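Aldehyde dehydrogenase family protein (Pseudomonas syringae pv. tomato, PDB 6X9L) oxidises long-chain aliphatic aldehydes, probably including octanal, to the corresponding acids, with NAD+ as the likely electron acceptor. Local coordinates at residues K18-G23 with G206-V211; I149-L154 with G176-L181; R296-R301 with A410-T415. The protein carries 1 engineered substitution. All coordinates share one frame; numbering follows the deposited sequence.

Interaction 1 (K18-G23 with G206-V211); sequences KFYIDG and GVFNLV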
# COMPACT_ATOMS: atom_id res chain seq x y z
N LYS A 18 5.17 9.13 32.24
CA LYS A 18 6.27 9.56 31.39
C LYS A 18 6.12 8.90 30.03
O LYS A 18 5.29 8.01 29.82
CB LYS A 18 7.62 9.21 32.03
CG LYS A 18 7.74 9.71 33.45
CD LYS A 18 9.05 10.43 33.68
CE LYS A 18 8.98 11.35 34.88
NZ LYS A 18 9.93 10.89 35.92
N PHE A 19 6.92 9.38 29.07
CA PHE A 19 7.03 8.78 27.75
C PHE A 19 8.44 8.24 27.59
O PHE A 19 9.38 8.73 28.21
CB PHE A 19 6.71 9.81 26.65
CG PHE A 19 5.31 10.37 26.72
CD1 PHE A 19 4.25 9.59 27.17
CD2 PHE A 19 5.05 11.69 26.36
CE1 PHE A 19 2.95 10.13 27.25
CE2 PHE A 19 3.76 12.22 26.43
CZ PHE A 19 2.72 11.44 26.88
N TYR A 20 8.59 7.20 26.76
CA TYR A 20 9.92 6.66 26.45
C TYR A 20 10.38 7.23 25.12
O TYR A 20 9.96 6.79 24.04
CB TYR A 20 9.93 5.14 26.44
CG TYR A 20 11.34 4.59 26.35
CD1 TYR A 20 12.15 4.51 27.48
CD2 TYR A 20 11.88 4.18 25.14
CE1 TYR A 20 13.46 4.02 27.40
CE2 TYR A 20 13.18 3.70 25.05
CZ TYR A 20 13.97 3.61 26.19
OH TYR A 20 15.26 3.12 26.10
N ILE A 21 11.28 8.22 25.20
CA ILE A 21 11.76 8.97 24.05
C ILE A 21 13.28 9.01 24.12
O ILE A 21 13.84 9.48 25.11
CB ILE A 21 11.16 10.38 24.02
CG1 ILE A 21 9.64 10.28 23.89
CG2 ILE A 21 11.76 11.21 22.89
CD1 ILE A 21 8.98 11.60 23.71
N ASP A 22 13.93 8.50 23.08
CA ASP A 22 15.37 8.68 22.88
C ASP A 22 16.19 8.02 23.99
O ASP A 22 17.23 8.53 24.40
CB ASP A 22 15.71 10.17 22.78
CG ASP A 22 17.10 10.42 22.25
OD1 ASP A 22 17.63 9.55 21.53
OD2 ASP A 22 17.65 11.49 22.55
N GLY A 23 15.72 6.87 24.47
CA GLY A 23 16.45 6.07 25.43
C GLY A 23 16.18 6.38 26.89
O GLY A 23 16.79 5.75 27.76
N GLY A 206 16.39 5.99 20.74
CA GLY A 206 15.73 6.53 19.59
C GLY A 206 15.24 5.51 18.59
O GLY A 206 14.47 5.87 17.70
N VAL A 207 15.65 4.25 18.69
CA VAL A 207 15.12 3.27 17.75
C VAL A 207 13.66 2.96 18.07
O VAL A 207 12.84 2.76 17.15
CB VAL A 207 15.98 1.99 17.74
CG1 VAL A 207 15.36 0.97 16.81
CG2 VAL A 207 17.39 2.33 17.31
N PHE A 208 13.29 2.95 19.36
CA PHE A 208 11.93 2.69 19.79
C PHE A 208 11.46 3.79 20.72
O PHE A 208 12.14 4.10 21.70
CB PHE A 208 11.81 1.33 20.49
CG PHE A 208 10.51 1.14 21.19
CD1 PHE A 208 9.38 0.74 20.49
CD2 PHE A 208 10.39 1.38 22.56
CE1 PHE A 208 8.16 0.57 21.13
CE2 PHE A 208 9.18 1.20 23.21
CZ PHE A 208 8.06 0.80 22.48
N ASN A 209 10.30 4.37 20.43
CA ASN A 209 9.77 5.47 21.22
C ASN A 209 8.30 5.23 21.53
O ASN A 209 7.55 4.80 20.66
CB ASN A 209 9.97 6.79 20.50
CG ASN A 209 11.43 7.07 20.24
OD1 ASN A 209 12.16 7.48 21.13
ND2 ASN A 209 11.87 6.85 19.01
N LEU A 210 7.92 5.52 22.78
CA LEU A 210 6.57 5.29 23.28
C LEU A 210 5.91 6.60 23.70
O LEU A 210 6.47 7.35 24.52
CB LEU A 210 6.61 4.31 24.45
CG LEU A 210 5.27 3.70 24.85
CD1 LEU A 210 5.54 2.41 25.55
CD2 LEU A 210 4.55 4.64 25.77
N VAL A 211 4.73 6.89 23.15
CA VAL A 211 3.94 8.03 23.60
C VAL A 211 2.52 7.54 23.85
O VAL A 211 1.92 6.86 23.00
CB VAL A 211 3.94 9.20 22.60
CG1 VAL A 211 3.15 10.36 23.16
CG2 VAL A 211 5.37 9.64 22.26
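Y20 and L210 form the one beta bridge between K18-G23 and G206-V211, an antiparallel hydrogen-bonded pair. Its stronger bond runs from L210 N to Y20 O at 2.7 Å; the return bond from Y20 N to L210 O, at 3.1 Å, is weak. A side chain replaces the next backbone link: N209 OD1 accepts D22 N at 2.8 Å, D22 N lying almost on the extension of the amide C=O (177°). N209 CG stands beside its own backbone N, anti to the carbonyl carbon (chi1 -60°), which turns the amide across the gap toward the chain at D22.

Side-chain packing flanks these bonds. V211 CG1 sits over the centre of one face of the F19 ring, a CH-pi contact 3.8 Å from the centroid. The Y20 ring instead presents its edge to F208 O, and its CD2 lies 4.1 Å from F208 CD2.

A second shell positions these groups. N209 ND2 donates to G206 O from above that carbonyl's plane, and Y20 OH is hydrogen-bonded to H199 while its ring meets W25 edge-to-face. L210 and F208 rest on helix 188-201. Since strand 19-21 also pairs with strand 24-26, the contact docks a short N-terminal beta hairpin on an edge strand of the Rossmann-like, NAD-binding domain of aldehyde dehydrogenases.

Interaction 2 (I149-L154 with G176-L181); sequences IGVCAL and GCTVVL
C152 and C177 both carry SG anti to their own carbonyl carbon (chi1 -58° and -71°), and these matching torsions bring the two sulphurs to 3.7 Å, touching but unbonded. C177 SG also meets I149 CG2 at 3.9 Å. Further along, L154 CB is 4.0 Å from L181 CD1. On the other face, V151 and T178 run side by side, pointing the same way.

Between these two faces the strands pair in parallel register. T178 N binds G150 O and C152 N binds T178 O at 2.9 Å; V180 N then binds C152 O at 2.9 Å, and L154 N binds V180 O at 3.0 Å. Helix 161-174 joins the strands in a beta-alpha-beta crossover and covers L154, V179 and L181, whereas helix 53-71 covers V151, T178 and V180. Before the second strand, G176 ends the helix in a Schellman motif.

The chemistry is thus that of a buried parallel sheet core: the backbone polar groups satisfy one another in a ladder, with mostly hydrocarbon groups on both faces, the C152 thiol on the face of L154 and the T178 hydroxyl, bonded to G206 O, on the other. The two neighbouring cysteines act as apolar packing, too far apart for a disulfide.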
# COMPACT_ATOMS: atom_id res chain seq x y z
N ILE A 149 12.33 1.73 5.24
CA ILE A 149 11.65 2.91 4.71
C ILE A 149 11.87 4.14 5.59
O ILE A 149 11.74 5.27 5.10
CB ILE A 149 10.15 2.60 4.51
CG1 ILE A 149 9.45 3.74 3.78
CG2 ILE A 149 9.48 2.26 5.85
CD1 ILE A 149 8.12 3.34 3.20
N GLY A 150 12.21 3.95 6.86
CA GLY A 150 12.61 5.06 7.70
C GLY A 150 11.95 5.13 9.07
O GLY A 150 11.98 4.17 9.84
N VAL A 151 11.39 6.30 9.39
CA VAL A 151 10.67 6.50 10.65
C VAL A 151 9.23 6.03 10.46
O VAL A 151 8.57 6.42 9.49
CB VAL A 151 10.74 7.97 11.09
CG1 VAL A 151 9.87 8.20 12.31
CG2 VAL A 151 12.18 8.39 11.37
N CYS A 152 8.73 5.22 11.40
CA CYS A 152 7.44 4.55 11.29
C CYS A 152 6.56 4.87 12.50
O CYS A 152 7.01 4.78 13.65
CB CYS A 152 7.62 3.01 11.20
SG CYS A 152 8.63 2.44 9.83
N ALA A 153 5.29 5.19 12.24
CA ALA A 153 4.29 5.37 13.28
C ALA A 153 3.49 4.09 13.46
O ALA A 153 2.93 3.56 12.49
CB ALA A 153 3.34 6.53 12.95
N LEU A 154 3.42 3.59 14.69
CA LEU A 154 2.68 2.38 15.00
C LEU A 154 1.58 2.69 16.00
O LEU A 154 1.83 3.26 17.07
CB LEU A 154 3.61 1.31 15.57
CG LEU A 154 4.96 1.22 14.86
CD1 LEU A 154 5.89 0.24 15.61
CD2 LEU A 154 4.80 0.87 13.37
N GLY A 176 15.62 -2.47 10.01
CA GLY A 176 16.40 -1.27 10.16
C GLY A 176 15.58 -0.01 10.33
O GLY A 176 16.15 1.08 10.28
N CYS A 177 14.27 -0.12 10.51
CA CYS A 177 13.49 1.09 10.73
C CYS A 177 13.65 1.63 12.16
O CYS A 177 14.16 0.97 13.08
CB CYS A 177 12.01 0.85 10.45
SG CYS A 177 11.61 0.63 8.71
N THR A 178 13.16 2.84 12.34
CA THR A 178 13.07 3.49 13.63
C THR A 178 11.60 3.82 13.85
O THR A 178 10.87 4.06 12.90
CB THR A 178 14.00 4.70 13.63
OG1 THR A 178 14.83 4.66 14.79
CG2 THR A 178 13.25 6.00 13.51
N VAL A 179 11.15 3.77 15.10
CA VAL A 179 9.73 3.57 15.35
C VAL A 179 9.25 4.42 16.53
O VAL A 179 9.94 4.54 17.55
CB VAL A 179 9.45 2.07 15.59
CG1 VAL A 179 8.96 1.82 17.01
CG2 VAL A 179 8.50 1.56 14.55
N VAL A 180 8.05 5.00 16.39
CA VAL A 180 7.35 5.66 17.49
C VAL A 180 5.96 5.04 17.62
O VAL A 180 5.19 5.01 16.65
CB VAL A 180 7.23 7.18 17.29
CG1 VAL A 180 6.47 7.46 16.06
CG2 VAL A 180 6.49 7.78 18.44
N LEU A 181 5.65 4.53 18.82
CA LEU A 181 4.47 3.71 19.06
C LEU A 181 3.49 4.46 19.94
O LEU A 181 3.87 5.00 20.99
CB LEU A 181 4.86 2.38 19.74
CG LEU A 181 3.75 1.62 20.48
CD1 LEU A 181 2.68 1.12 19.50
CD2 LEU A 181 4.31 0.45 21.29

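Interaction 3 (R296-R301 with A410-T415); sequences RMIVPR and AIANDT
R296 reaches from the start of its strand to the C-terminal part of helix 405-413, where its guanidinium meets the backbone carbonyls of I411 and A412. Its CG stands anti to the carbonyl carbon (chi1 -70°), and bends at chi2 and chi3 fold the chain round toward the helix. NH2 then donates a weak hydrogen bond to A412 O at 3.4 Å. I411 O also lies at the edge of the guanidinium, near its plane, and T415 CB lies over one face. The firmer polar partner of this arginine is K261 O, which accepts from NH1, so the group spans two backbone sites.

Two residues on, I298 supplies the apolar half of the contact. Its CD1 touches I411 CG2 and A412 CB, each at 4.0 Å, so a single methyl bears against two consecutive helix residues; P263 lies against both I298 and A412.

Just beyond the carbonyls that R296 meets, D414 N bonds back to I411 O at 3.0 Å, and D414 is the centre of an inverse gamma turn. Chemically, a positive guanidinium set against C-terminal helix carbonyls would be expected to interact favourably with the negative end of the helix dipole, while I298 packs by its CD1 methyl between the strand and the helix.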
# COMPACT_ATOMS: atom_id res chain seq x y z
N ARG A 296 -19.53 -15.92 12.24
CA ARG A 296 -20.64 -16.37 11.40
C ARG A 296 -20.39 -17.84 11.06
O ARG A 296 -19.50 -18.14 10.25
CB ARG A 296 -20.76 -15.54 10.12
CG ARG A 296 -21.25 -14.12 10.31
CD ARG A 296 -20.57 -13.18 9.34
NE ARG A 296 -21.03 -13.37 7.98
CZ ARG A 296 -20.25 -13.64 6.94
NH1 ARG A 296 -18.94 -13.75 7.08
NH2 ARG A 296 -20.79 -13.80 5.74
N MET A 297 -21.14 -18.74 11.69
CA MET A 297 -21.01 -20.17 11.47
C MET A 297 -22.06 -20.61 10.44
O MET A 297 -23.27 -20.46 10.69
CB MET A 297 -21.17 -20.95 12.78
CG MET A 297 -20.83 -22.42 12.65
SD MET A 297 -21.08 -23.36 14.16
CE MET A 297 -19.48 -23.15 14.95
N ILE A 298 -21.59 -21.13 9.31
CA ILE A 298 -22.44 -21.38 8.15
C ILE A 298 -22.57 -22.88 7.96
O ILE A 298 -21.56 -23.59 7.76
CB ILE A 298 -21.87 -20.68 6.90
CG1 ILE A 298 -21.77 -19.18 7.20
CG2 ILE A 298 -22.74 -20.92 5.69
CD1 ILE A 298 -20.75 -18.45 6.36
N VAL A 299 -23.80 -23.38 8.03
CA VAL A 299 -24.06 -24.81 8.20
C VAL A 299 -25.27 -25.20 7.37
O VAL A 299 -26.14 -24.38 7.07
CB VAL A 299 -24.30 -25.17 9.69
CG1 VAL A 299 -23.05 -24.89 10.51
CG2 VAL A 299 -25.46 -24.37 10.25
N PRO A 300 -25.34 -26.49 6.98
CA PRO A 300 -26.48 -26.98 6.18
C PRO A 300 -27.81 -26.84 6.92
O PRO A 300 -27.91 -27.14 8.11
CB PRO A 300 -26.14 -28.45 5.94
CG PRO A 300 -24.66 -28.54 6.10
CD PRO A 300 -24.29 -27.51 7.13
N ARG A 301 -28.84 -26.40 6.19
CA ARG A 301 -30.11 -26.11 6.85
C ARG A 301 -30.63 -27.32 7.60
O ARG A 301 -31.04 -27.23 8.76
CB ARG A 301 -31.15 -25.64 5.82
CG ARG A 301 -32.48 -25.18 6.42
CD ARG A 301 -33.29 -24.36 5.42
NE ARG A 301 -33.06 -22.91 5.57
CZ ARG A 301 -32.34 -22.16 4.74
NH1 ARG A 301 -31.76 -22.71 3.68
NH2 ARG A 301 -32.19 -20.86 4.96
N ALA A 410 -21.26 -18.10 -1.13
CA ALA A 410 -21.81 -16.77 -1.38
C ALA A 410 -22.11 -16.04 -0.07
O ALA A 410 -21.85 -14.84 0.06
CB ALA A 410 -23.07 -16.88 -2.24
N ILE A 411 -22.65 -16.76 0.92
CA ILE A 411 -22.88 -16.17 2.23
C ILE A 411 -21.56 -15.80 2.89
O ILE A 411 -21.43 -14.72 3.49
CB ILE A 411 -23.69 -17.15 3.10
CG1 ILE A 411 -25.07 -17.39 2.50
CG2 ILE A 411 -23.82 -16.64 4.53
CD1 ILE A 411 -25.92 -18.30 3.33
N ALA A 412 -20.57 -16.69 2.81
CA ALA A 412 -19.29 -16.39 3.43
C ALA A 412 -18.69 -15.11 2.86
O ALA A 412 -18.16 -14.28 3.61
CB ALA A 412 -18.33 -17.57 3.26
N ASN A 413 -18.78 -14.92 1.55
CA ASN A 413 -18.26 -13.73 0.89
C ASN A 413 -19.21 -12.53 0.97
O ASN A 413 -18.83 -11.44 0.57
CB ASN A 413 -17.94 -14.05 -0.57
CG ASN A 413 -16.69 -14.88 -0.71
OD1 ASN A 413 -15.71 -14.67 0.01
ND2 ASN A 413 -16.70 -15.82 -1.63
N ASP A 414 -20.43 -12.72 1.50
CA ASP A 414 -21.43 -11.66 1.54
C ASP A 414 -21.12 -10.68 2.67
O ASP A 414 -21.83 -10.58 3.68
CB ASP A 414 -22.82 -12.27 1.69
CG ASP A 414 -23.90 -11.24 1.64
OD1 ASP A 414 -23.63 -10.14 1.11
OD2 ASP A 414 -25.01 -11.50 2.15
N THR A 415 -20.04 -9.94 2.48
CA THR A 415 -19.52 -9.11 3.55
C THR A 415 -18.51 -8.13 3.00
O THR A 415 -17.73 -8.45 2.09
CB THR A 415 -18.87 -9.96 4.67
OG1 THR A 415 -18.35 -9.10 5.70
CG2 THR A 415 -17.78 -10.86 4.11

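From the N terminus, strand 19-21 pairs at once with strand 24-26 and meets strand 208-210 much later, so interaction 1 closes a loop of 182 residues. Interaction 2 lies wholly within that loop and closes a much shorter one around helix 161-174. The two meet in one sheet: strand 208-210 is the parallel neighbour of strand 178-182, and N209 O to L181 N and V207 O to V179 N are probable hydrogen bonds. Interaction 3 follows in series, its loop of 108 residues tying a helix to the second large sheet, which probably belongs to the catalytic domain. Its centre is about 39 Å from that of interaction 2, across the chain's centre.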